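Local structure of PfkB family carbohydrate kinase (Listeria grayi DSM 20601, 4GM6) at residues Gly158-Ile161 with Phe166-Glu169; Met189-Arg192 with Glu197-Ala200; Glu278-Tyr283 with Ala339-Asp344. The protein probably acts as a kinase of the PfkB carbohydrate kinase family, transferring a phosphate group to a small sugar or sugar-acid substrate. All blocks are in the same frame, centred on the assembly; numbering follows the deposited sequence.

Contact 1: residues Gly158-Ile161 with Phe166-Glu169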
loop_
_atom_site.group_PDB
_atom_site.type_symbol
_atom_site.label_atom_id
_atom_site.label_comp_id
_atom_site.label_asym_id
_atom_site.label_seq_id
_atom_site.Cartn_x
_atom_site.Cartn_y
_atom_site.Cartn_z
ATOM N N GLY C 158 35.657 1.526 -10.656
ATOM C CA GLY C 158 36.467 1.772 -9.469
ATOM C C GLY C 158 35.860 1.255 -8.176
ATOM O O GLY C 158 36.531 1.211 -7.145
ATOM N N ILE C 159 34.587 0.872 -8.220
ATOM C CA ILE C 159 33.917 0.349 -7.029
ATOM C C ILE C 159 34.498 -1.011 -6.679
ATOM O O ILE C 159 34.872 -1.277 -5.531
ATOM C CB ILE C 159 32.394 0.244 -7.240
ATOM C CG1 ILE C 159 31.775 1.644 -7.218
ATOM C CG2 ILE C 159 31.756 -0.629 -6.173
ATOM C CD1 ILE C 159 30.362 1.694 -7.747
ATOM N N THR C 160 34.610 -1.858 -7.694
ATOM C CA THR C 160 35.123 -3.202 -7.500
ATOM C C THR C 160 36.579 -3.224 -7.033
ATOM O O THR C 160 36.928 -3.922 -6.083
ATOM C CB THR C 160 34.967 -4.003 -8.795
ATOM O OG1 THR C 160 33.568 -4.162 -9.048
ATOM C CG2 THR C 160 35.626 -5.359 -8.668
ATOM N N ILE C 161 37.436 -2.453 -7.687
ATOM C CA ILE C 161 38.858 -2.501 -7.348
ATOM C C ILE C 161 39.141 -1.915 -5.962
ATOM O O ILE C 161 40.196 -2.155 -5.387
ATOM C CB ILE C 161 39.719 -1.794 -8.406
ATOM C CG1 ILE C 161 39.251 -0.346 -8.586
ATOM C CG2 ILE C 161 39.656 -2.558 -9.717
ATOM C CD1 ILE C 161 40.188 0.522 -9.397
ATOM N N PHE C 166 42.729 -8.106 -3.219
ATOM C CA PHE C 166 42.428 -9.243 -4.070
ATOM C C PHE C 166 41.665 -8.833 -5.335
ATOM O O PHE C 166 41.996 -9.285 -6.424
ATOM C CB PHE C 166 41.589 -10.282 -3.324
ATOM C CG PHE C 166 40.971 -11.297 -4.239
ATOM C CD1 PHE C 166 41.656 -12.456 -4.566
ATOM C CD2 PHE C 166 39.731 -11.073 -4.806
ATOM C CE1 PHE C 166 41.104 -13.388 -5.426
ATOM C CE2 PHE C 166 39.169 -12.004 -5.660
ATOM C CZ PHE C 166 39.864 -13.161 -5.978
ATOM N N TRP C 167 40.614 -8.026 -5.185
ATOM C CA TRP C 167 39.819 -7.606 -6.342
ATOM C C TRP C 167 40.580 -6.645 -7.251
ATOM O O TRP C 167 40.476 -6.725 -8.476
ATOM C CB TRP C 167 38.462 -7.017 -5.916
ATOM C CG TRP C 167 37.475 -8.097 -5.617
ATOM C CD1 TRP C 167 36.937 -8.413 -4.395
ATOM C CD2 TRP C 167 36.943 -9.049 -6.548
ATOM N NE1 TRP C 167 36.089 -9.490 -4.518
ATOM C CE2 TRP C 167 36.082 -9.905 -5.825
ATOM C CE3 TRP C 167 37.095 -9.251 -7.927
ATOM C CZ2 TRP C 167 35.380 -10.947 -6.435
ATOM C CZ3 TRP C 167 36.393 -10.288 -8.532
ATOM C CH2 TRP C 167 35.545 -11.122 -7.782
ATOM N N LEU C 168 41.350 -5.744 -6.646
ATOM C CA LEU C 168 42.222 -4.866 -7.415
ATOM C C LEU C 168 43.107 -5.701 -8.330
ATOM O O LEU C 168 43.150 -5.467 -9.544
ATOM C CB LEU C 168 43.093 -3.988 -6.495
ATOM C CG LEU C 168 44.213 -3.175 -7.179
ATOM C CD1 LEU C 168 43.681 -2.252 -8.286
ATOM C CD2 LEU C 168 44.980 -2.378 -6.134
ATOM N N GLU C 169 43.801 -6.684 -7.753
ATOM C CA GLU C 169 44.770 -7.485 -8.520
ATOM C C GLU C 169 44.081 -8.503 -9.420
ATOM O O GLU C 169 44.650 -8.941 -10.420
ATOM C CB GLU C 169 45.753 -8.216 -7.605
ATOM C CG GLU C 169 46.413 -7.355 -6.544
ATOM C CD GLU C 169 47.493 -8.125 -5.801
ATOM O OE1 GLU C 169 47.275 -9.320 -5.481
ATOM O OE2 GLU C 169 48.564 -7.538 -5.545
#

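Contact 2: residues Met189-Arg192 with Glu197-Ala200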
loop_
_atom_site.group_PDB
_atom_site.type_symbol
_atom_site.label_atom_id
_atom_site.label_comp_id
_atom_site.label_asym_id
_atom_site.label_seq_id
_atom_site.Cartn_x
_atom_site.Cartn_y
_atom_site.Cartn_z
ATOM N N MET C 189 35.628 5.174 -13.677
ATOM C CA MET C 189 36.338 5.635 -12.472
ATOM C C MET C 189 35.493 5.405 -11.211
ATOM O O MET C 189 35.938 4.766 -10.259
ATOM C CB MET C 189 36.657 7.127 -12.568
ATOM C CG MET C 189 37.482 7.516 -13.781
ATOM S SD MET C 189 39.231 7.145 -13.569
ATOM C CE MET C 189 39.766 8.457 -12.470
ATOM N N ASN C 190 34.289 5.963 -11.208
ATOM C CA ASN C 190 33.320 5.699 -10.152
ATOM C C ASN C 190 33.981 5.689 -8.779
ATOM O O ASN C 190 33.913 4.700 -8.044
ATOM C CB ASN C 190 32.605 4.369 -10.412
ATOM C CG ASN C 190 31.102 4.480 -10.264
ATOM O OD1 ASN C 190 30.605 5.144 -9.353
ATOM N ND2 ASN C 190 30.364 3.836 -11.169
ATOM N N TYR C 191 34.638 6.796 -8.447
ATOM C CA TYR C 191 35.298 6.920 -7.160
ATOM C C TYR C 191 34.253 7.094 -6.072
ATOM O O TYR C 191 33.290 7.835 -6.245
ATOM C CB TYR C 191 36.260 8.107 -7.152
ATOM C CG TYR C 191 36.765 8.425 -5.765
ATOM C CD1 TYR C 191 37.702 7.604 -5.148
ATOM C CD2 TYR C 191 36.286 9.525 -5.060
ATOM C CE1 TYR C 191 38.163 7.875 -3.875
ATOM C CE2 TYR C 191 36.738 9.803 -3.782
ATOM C CZ TYR C 191 37.678 8.975 -3.196
ATOM O OH TYR C 191 38.144 9.241 -1.924
ATOM N N ARG C 192 34.426 6.397 -4.955
ATOM C CA ARG C 192 33.462 6.496 -3.862
ATOM C C ARG C 192 34.171 6.881 -2.569
ATOM O O ARG C 192 35.023 6.142 -2.071
ATOM C CB ARG C 192 32.694 5.180 -3.695
ATOM C CG ARG C 192 31.782 4.845 -4.865
ATOM C CD ARG C 192 30.692 5.892 -5.032
ATOM N NE ARG C 192 29.883 5.677 -6.234
ATOM C CZ ARG C 192 28.870 4.814 -6.317
ATOM N NH1 ARG C 192 28.537 4.065 -5.270
ATOM N NH2 ARG C 192 28.188 4.696 -7.452
ATOM N N GLU C 197 40.342 6.300 0.627
ATOM C CA GLU C 197 40.988 7.609 0.627
ATOM C C GLU C 197 41.420 7.954 -0.793
ATOM O O GLU C 197 41.683 7.060 -1.597
ATOM C CB GLU C 197 42.195 7.613 1.565
ATOM C CG GLU C 197 41.858 7.294 3.012
ATOM C CD GLU C 197 43.079 7.303 3.910
ATOM O OE1 GLU C 197 42.928 7.052 5.124
ATOM O OE2 GLU C 197 44.190 7.562 3.402
ATOM N N LEU C 198 41.486 9.243 -1.107
ATOM C CA LEU C 198 41.857 9.652 -2.449
ATOM C C LEU C 198 43.217 9.123 -2.850
ATOM O O LEU C 198 43.393 8.617 -3.953
ATOM C CB LEU C 198 41.907 11.167 -2.523
ATOM C CG LEU C 198 40.600 11.938 -2.467
ATOM C CD1 LEU C 198 40.829 13.370 -2.043
ATOM C CD2 LEU C 198 39.876 11.885 -3.793
ATOM N N GLU C 199 44.181 9.212 -1.947
ATOM C CA GLU C 199 45.526 8.784 -2.281
ATOM C C GLU C 199 45.637 7.313 -2.589
ATOM O O GLU C 199 46.338 6.930 -3.517
ATOM C CB GLU C 199 46.531 9.210 -1.217
ATOM C CG GLU C 199 46.969 10.679 -1.318
ATOM C CD GLU C 199 47.802 10.986 -2.565
ATOM O OE1 GLU C 199 48.198 10.056 -3.298
ATOM O OE2 GLU C 199 48.056 12.169 -2.814
ATOM N N ALA C 200 44.964 6.479 -1.813
ATOM C CA ALA C 200 44.983 5.060 -2.112
ATOM C C ALA C 200 44.270 4.836 -3.417
ATOM O O ALA C 200 44.697 4.045 -4.236
ATOM C CB ALA C 200 44.339 4.258 -1.025
#

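Contact 3: residues Glu278-Tyr283 with Ala339-Asp344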
loop_
_atom_site.group_PDB
_atom_site.type_symbol
_atom_site.label_atom_id
_atom_site.label_comp_id
_atom_site.label_asym_id
_atom_site.label_seq_id
_atom_site.Cartn_x
_atom_site.Cartn_y
_atom_site.Cartn_z
ATOM N N GLU C 278 22.389 17.794 -26.356
ATOM C CA GLU C 278 21.638 18.947 -25.856
ATOM C C GLU C 278 21.693 18.850 -24.332
ATOM O O GLU C 278 22.017 17.791 -23.785
ATOM C CB GLU C 278 20.182 18.965 -26.359
ATOM C CG GLU C 278 19.208 18.126 -25.521
ATOM C CD GLU C 278 17.730 18.374 -25.843
ATOM O OE1 GLU C 278 16.956 18.738 -24.920
ATOM O OE2 GLU C 278 17.335 18.202 -27.016
ATOM N N GLU C 279 21.414 19.944 -23.635
ATOM C CA GLU C 279 21.313 19.866 -22.189
ATOM C C GLU C 279 19.850 19.651 -21.800
ATOM O O GLU C 279 18.987 20.427 -22.199
ATOM C CB GLU C 279 21.844 21.137 -21.543
ATOM C CG GLU C 279 22.054 21.024 -20.044
ATOM C CD GLU C 279 22.938 22.140 -19.514
ATOM O OE1 GLU C 279 22.460 23.293 -19.447
ATOM O OE2 GLU C 279 24.110 21.866 -19.172
ATOM N N TYR C 280 19.581 18.585 -21.055
ATOM C CA TYR C 280 18.222 18.277 -20.581
ATOM C C TYR C 280 17.947 18.850 -19.204
ATOM O O TYR C 280 18.804 18.811 -18.318
ATOM C CB TYR C 280 18.006 16.766 -20.479
ATOM C CG TYR C 280 17.948 16.054 -21.798
ATOM C CD1 TYR C 280 16.752 15.946 -22.495
ATOM C CD2 TYR C 280 19.086 15.487 -22.349
ATOM C CE1 TYR C 280 16.693 15.294 -23.709
ATOM C CE2 TYR C 280 19.039 14.835 -23.565
ATOM C CZ TYR C 280 17.841 14.739 -24.233
ATOM O OH TYR C 280 17.784 14.090 -25.431
ATOM N N ALA C 281 16.738 19.366 -19.025
ATOM C CA ALA C 281 16.257 19.746 -17.714
ATOM C C ALA C 281 15.362 18.619 -17.205
ATOM O O ALA C 281 14.373 18.278 -17.839
ATOM C CB ALA C 281 15.503 21.060 -17.797
ATOM N N ILE C 282 15.732 18.025 -16.075
ATOM C CA ILE C 282 14.986 16.915 -15.509
ATOM C C ILE C 282 14.331 17.348 -14.210
ATOM O O ILE C 282 15.024 17.641 -13.236
ATOM C CB ILE C 282 15.917 15.720 -15.225
ATOM C CG1 ILE C 282 16.683 15.338 -16.505
ATOM C CG2 ILE C 282 15.136 14.560 -14.635
ATOM C CD1 ILE C 282 17.739 14.260 -16.305
ATOM N N TYR C 283 12.998 17.356 -14.184
ATOM C CA TYR C 283 12.262 17.696 -12.977
ATOM C C TYR C 283 10.804 17.266 -13.109
ATOM O O TYR C 283 10.197 17.481 -14.149
ATOM C CB TYR C 283 12.335 19.205 -12.710
ATOM C CG TYR C 283 11.285 19.671 -11.731
ATOM C CD1 TYR C 283 10.049 20.117 -12.178
ATOM C CD2 TYR C 283 11.517 19.638 -10.356
ATOM C CE1 TYR C 283 9.077 20.533 -11.288
ATOM C CE2 TYR C 283 10.557 20.062 -9.460
ATOM C CZ TYR C 283 9.333 20.502 -9.934
ATOM O OH TYR C 283 8.359 20.913 -9.063
ATOM N N ALA C 339 15.783 5.967 -28.902
ATOM C CA ALA C 339 16.069 6.674 -30.144
ATOM C C ALA C 339 14.947 7.650 -30.517
ATOM O O ALA C 339 15.217 8.765 -30.979
ATOM C CB ALA C 339 16.340 5.689 -31.278
ATOM N N ASP C 340 13.696 7.247 -30.311
ATOM C CA ASP C 340 12.579 8.125 -30.644
ATOM C C ASP C 340 12.600 9.346 -29.727
ATOM O O ASP C 340 12.386 10.469 -30.168
ATOM C CB ASP C 340 11.238 7.403 -30.520
ATOM C CG ASP C 340 10.969 6.456 -31.677
ATOM O OD1 ASP C 340 11.617 6.585 -32.736
ATOM O OD2 ASP C 340 10.090 5.581 -31.529
ATOM N N PHE C 341 12.889 9.133 -28.451
ATOM C CA PHE C 341 12.942 10.265 -27.542
ATOM C C PHE C 341 14.046 11.227 -27.954
ATOM O O PHE C 341 13.842 12.442 -28.005
ATOM C CB PHE C 341 13.154 9.833 -26.095
ATOM C CG PHE C 341 13.298 10.996 -25.151
ATOM C CD1 PHE C 341 12.251 11.887 -24.966
ATOM C CD2 PHE C 341 14.485 11.221 -24.488
ATOM C CE1 PHE C 341 12.386 12.971 -24.118
ATOM C CE2 PHE C 341 14.630 12.303 -23.635
ATOM C CZ PHE C 341 13.583 13.180 -23.455
ATOM N N ALA C 342 15.220 10.677 -28.240
ATOM C CA ALA C 342 16.356 11.490 -28.656
ATOM C C ALA C 342 16.023 12.294 -29.909
ATOM O O ALA C 342 16.435 13.445 -30.039
ATOM C CB ALA C 342 17.575 10.618 -28.889
ATOM N N ALA C 343 15.269 11.689 -30.822
ATOM C CA ALA C 343 14.958 12.338 -32.091
ATOM C C ALA C 343 13.927 13.447 -31.918
ATOM O O ALA C 343 13.843 14.353 -32.744
ATOM C CB ALA C 343 14.484 11.321 -33.112
ATOM N N ASP C 344 13.136 13.376 -30.853
ATOM C CA ASP C 344 12.124 14.406 -30.594
ATOM C C ASP C 344 12.726 15.696 -30.041
ATOM O O ASP C 344 12.237 16.789 -30.325
ATOM C CB ASP C 344 11.041 13.889 -29.648
ATOM C CG ASP C 344 9.919 13.190 -30.384
ATOM O OD1 ASP C 344 10.044 13.006 -31.616
ATOM O OD2 ASP C 344 8.912 12.830 -29.739
#

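Contact 1: residues Gly158-Ile161 with Phe166-Glu169
Thr160 and Ile161, on the short helix 158-163 that follows strand 153-157, meet Trp167 and Leu168 at the start of helix 165-180. Two backbone carbonyls lead the approach: Thr160 O lies 3.5 Å from Trp167 CB, and Ile161 O lies 3.6 Å from Leu168 CB. Both are van der Waals contacts, and the two segments come so close that the CA atoms of Ile161 and Leu168 lie 4.1 Å apart. Among the side chains, Leu168, with its CG anti to the backbone N (chi1 171°), reaches back with its CD1 branch, which stops 4.0 Å from Ile161 CB. Thr160 offers its methyl to the indole obliquely, CG2 lying 4.2 Å from Trp167 CE3, while its OG1 is hydrogen-bonded to Glu59. The two helices form the connection of a beta-alpha-beta crossover between the parallel neighbours 153-157 and 184-188 of the large sheet, as in the Rossmann-like core of PfkB kinases. Within the second helix, Phe166 CE2 sits 3.7 Å above the Trp167 ring, over its centre. The indole also stacks with Phe134, and its NE1 is hydrogen-bonded to Phe134 O, which together restrain how the indole is turned. Ser164 OG, just ahead of the helix, accepts a hydrogen bond from Trp167 N, and Leu168 continues the apolar patch outward onto Leu208 of helix 198-208.

Contact 2: residues Met189-Arg192 with Glu197-Ala200
Asn190 OD1 receives two weak hydrogen bonds from one guanidinium group, next to the place where Tyr191 meets Leu198. Arg192 NH2 lies 3.1 Å from Asn190 OD1, and Arg192 NE lies 3.2 Å from the same Asn190 OD1. Both bonds are strongly bent, with N-H...O angles of about 124°. The other end of the amide is tied down as well, because Asn190 ND2 is hydrogen-bonded to Asp188 OD2; the two ends together settle which way the amide is flipped. Asn190 itself has left-handed helical backbone angles, a turn in the chain just beyond strand 184-188.

Across to the helix, the contact is carried by Tyr191. Its CG lies anti to the backbone N (chi1 169°), which sends the phenol toward the first turn of helix 198-208. Leu198 CD2 comes obliquely to the ring, 3.7 Å from Tyr191 CZ, and the two side chains cross at about a right angle. Tyr191 OH stops 3.4 Å from Leu198 N, but the angle is too poor for a hydrogen bond; the hydroxyl has its hydrogen bond with a chain neighbour of the two segments. Glu197, at the N-cap position, places its carbonyl oxygen at the ring edge, near the ring plane.

Around it, the Tyr191 ring meets Trp196 and also Phe225 of helix 219-225, and it touches Ala201 and Tyr205 one and two turns along helix 198-208. Met189 is bonded through its backbone to Ser216, at the end of strand 214-216, and through Met189 O to Tyr205 OH, which leaves the loop set between strand 214-216 and helices 198-208 and 219-225.

Contact 3: residues Glu278-Tyr283 with Ala339-Asp344
Aromatic packing joins Tyr280 to Phe341. The planes are nearly parallel, at 26°, but the rings are slid so far apart, with centroids 5.7 Å from each other, that they barely overlap. The touch is therefore confined to a few atoms: Tyr280 CE1 lies 3.6 Å from Phe341 CE2, and the same Tyr280 CE1 lies 3.8 Å from Phe341 CZ. The two side chains run past each other in opposite directions, since Tyr280 reaches out from its strand while Phe341 reaches back from its helix. Phe341 has its CG anti to the backbone N (chi1 176°), which carries the ring off the helix to the tyrosine.

Apolar contacts with aliphatic carbons frame this pair. Glu278 CG lies 3.8 Å above one face of the Tyr280 ring, offset toward its rim. Tyr280 belongs to strand 273-282, the outermost strand of the large sheet within this chain and the partner of 261-270 in an antiparallel hairpin; helix 335-344 is the last helix of the chain and packs here together with helix 309-323. That second helix supplies Thr317 and Ala318 to Tyr280, and Leu322 to Phe341.

Among the polar groups, the hydroxyl ends near the helix, Tyr280 OH 4.4 Å from Ala342 CA. Backbone hydrogen bonds run within the helix (Ala343 N to Ala339 O, 2.9 Å) and between strands 273-282 and 261-270 (Tyr280 with Leu264).

Contacts between subunits add a further layer: Leu120 of a second subunit packs on both Tyr280 and Phe341.

Overall arrangement
Contacts 1 and 2 follow one another along the chain and adjoin in space, their centres 11 Å apart: Ile159 CD1 of contact 1 packs 3.7 Å from Arg192 NH2 of contact 2. They bracket strand 184-188, contact 1 in the helical connection leading to it and contact 2 in the loop leaving it. In PfkB kinases such loops at the carboxyl ends of the parallel strands generally line the substrate site, so contact 2 probably borders it. Contact 3 lies at the far end of the sheet, its centre 35 Å from that of contact 1 and 31 Å from that of contact 2, where residues of other subunits join the packing.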